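Local coordinates for protein type II restriction enzyme NlaIV (PDB 6QM2) that recognizes the double-stranded DNA sequence 5'-GGNNCC-3' and cleaves it at its centre, leaving blunt ends with terminal 5'-phosphates, at residues Ala212-Trp215 and Lys216-Glu220. Numbering follows the deposited sequence.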
loop_
_atom_site.group_PDB
_atom_site.type_symbol
_atom_site.label_atom_id
_atom_site.label_comp_id
_atom_site.label_asym_id
_atom_site.label_seq_id
_atom_site.Cartn_x
_atom_site.Cartn_y
_atom_site.Cartn_z
ATOM N N ALA A 212 22.892 -29.979 -2.941
ATOM C CA ALA A 212 23.353 -29.746 -4.308
ATOM C C ALA A 212 23.883 -31.016 -4.961
ATOM O O ALA A 212 23.821 -31.154 -6.183
ATOM C CB ALA A 212 24.434 -28.680 -4.311
ATOM N N SER A 213 24.411 -31.930 -4.148
ATOM C CA SER A 213 25.065 -33.138 -4.649
ATOM C C SER A 213 24.104 -34.014 -5.454
ATOM O O SER A 213 24.376 -34.357 -6.604
ATOM C CB SER A 213 25.669 -33.938 -3.488
ATOM O OG SER A 213 26.466 -35.008 -3.955
ATOM N N LEU A 214 22.965 -34.331 -4.854
ATOM C CA LEU A 214 22.010 -35.258 -5.455
ATOM C C LEU A 214 21.044 -34.589 -6.447
ATOM O O LEU A 214 20.373 -35.288 -7.208
ATOM C CB LEU A 214 21.220 -35.976 -4.347
ATOM C CG LEU A 214 22.020 -36.589 -3.177
ATOM C CD1 LEU A 214 21.093 -37.309 -2.205
ATOM C CD2 LEU A 214 23.116 -37.528 -3.669
ATOM N N TRP A 215 21.012 -33.251 -6.459
ATOM C CA TRP A 215 19.951 -32.455 -7.116
ATOM C C TRP A 215 19.583 -32.866 -8.550
ATOM O O TRP A 215 18.398 -32.963 -8.872
ATOM C CB TRP A 215 20.305 -30.950 -7.100
ATOM C CG TRP A 215 19.103 -30.060 -7.179
ATOM C CD1 TRP A 215 18.452 -29.484 -6.131
ATOM C CD2 TRP A 215 18.397 -29.660 -8.362
ATOM N NE1 TRP A 215 17.380 -28.748 -6.580
ATOM C CE2 TRP A 215 17.320 -28.841 -7.945
ATOM C CE3 TRP A 215 18.567 -29.912 -9.731
ATOM C CZ2 TRP A 215 16.417 -28.270 -8.851
ATOM C CZ3 TRP A 215 17.665 -29.348 -10.634
ATOM C CH2 TRP A 215 16.604 -28.533 -10.187
ATOM N N LYS A 216 20.588 -33.086 -9.400
ATOM C CA LYS A 216 20.361 -33.410 -10.820
ATOM C C LYS A 216 19.610 -34.730 -10.981
ATOM O O LYS A 216 18.599 -34.790 -11.685
ATOM C CB LYS A 216 21.694 -33.484 -11.573
ATOM C CG LYS A 216 21.587 -33.684 -13.085
ATOM C CD LYS A 216 22.952 -33.988 -13.698
ATOM C CE LYS A 216 22.840 -34.788 -14.989
ATOM N NZ LYS A 216 22.045 -34.074 -16.024
ATOM N N ARG A 217 20.120 -35.774 -10.327
ATOM C CA ARG A 217 19.515 -37.108 -10.371
ATOM C C ARG A 217 18.098 -37.065 -9.795
ATOM O O ARG A 217 17.144 -37.485 -10.452
ATOM C CB ARG A 217 20.387 -38.122 -9.611
ATOM C CG ARG A 217 19.997 -39.590 -9.792
ATOM C CD ARG A 217 20.850 -40.529 -8.937
ATOM N NE ARG A 217 20.782 -40.203 -7.504
ATOM C CZ ARG A 217 19.788 -40.530 -6.667
ATOM N NH1 ARG A 217 18.723 -41.217 -7.080
ATOM N NH2 ARG A 217 19.858 -40.160 -5.386
ATOM N N LYS A 218 17.967 -36.521 -8.586
ATOM C CA LYS A 218 16.665 -36.397 -7.917
ATOM C C LYS A 218 15.620 -35.680 -8.770
ATOM O O LYS A 218 14.448 -36.059 -8.754
ATOM C CB LYS A 218 16.799 -35.679 -6.567
ATOM C CG LYS A 218 17.539 -36.487 -5.513
ATOM C CD LYS A 218 17.322 -35.948 -4.107
ATOM C CE LYS A 218 15.918 -36.245 -3.600
ATOM N NZ LYS A 218 15.844 -36.162 -2.117
ATOM N N PHE A 219 16.044 -34.652 -9.505
ATOM C CA PHE A 219 15.142 -33.928 -10.399
ATOM C C PHE A 219 14.749 -34.758 -11.624
ATOM O O PHE A 219 13.573 -34.786 -12.002
ATOM C CB PHE A 219 15.740 -32.596 -10.869
ATOM C CG PHE A 219 14.865 -31.881 -11.854
ATOM C CD1 PHE A 219 13.798 -31.111 -11.415
ATOM C CD2 PHE A 219 15.058 -32.036 -13.226
ATOM C CE1 PHE A 219 12.957 -30.478 -12.324
ATOM C CE2 PHE A 219 14.221 -31.409 -14.141
ATOM C CZ PHE A 219 13.169 -30.627 -13.690
ATOM N N GLU A 220 15.734 -35.394 -12.260
ATOM C CA GLU A 220 15.489 -36.164 -13.489
ATOM C C GLU A 220 14.585 -37.381 -13.256
ATOM O O GLU A 220 13.774 -37.717 -14.121
ATOM C CB GLU A 220 16.808 -36.576 -14.162
ATOM C CG GLU A 220 17.508 -35.425 -14.877
ATOM C CD GLU A 220 18.802 -35.826 -15.574
ATOM O OE1 GLU A 220 19.401 -36.860 -15.206
ATOM O OE2 GLU A 220 19.234 -35.091 -16.490
HETATM O O HOH W 1 23.559 -31.797 -9.008
#
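W215 and F219, one helical turn apart, run side by side in the same direction from the start of helix 215-227. The two ring planes are almost parallel (5°) but strongly offset, the centroid of the W215 six-membered ring 5.4 Å from that of the F219 ring, so little of one face covers the other. The closer touch is a CH-pi contact: F219 CB sits over one face of that indole ring, 3.8 Å from W215 CZ3. Both side chains carry CG anti to the backbone N (chi1 -155° for W215, 176° for F219), which turns both rings to the same flank of the helix. They are buried: W215 meets I114 and I115 of helix 107-116, and F219 meets V195 of helix 191-204. On the more exposed side, L214 CB lies 3.9 Å from K218 CG, alongside the lysine's aliphatic start. The backbone makes the i to i+4 bonds of the helix start, K218 N to L214 O (3.0 Å, almost straight) and F219 N to W215 O (3.0 Å, more bent). K216 NZ reaches E220 OE2 at 3.0 Å from above the carboxylate plane, and both also bond the backbone of I233. These are the first turns of an amphipathic helix, its i/i+4 aromatic pair packed against neighbouring helices and an i/i+4 salt bridge on its flank.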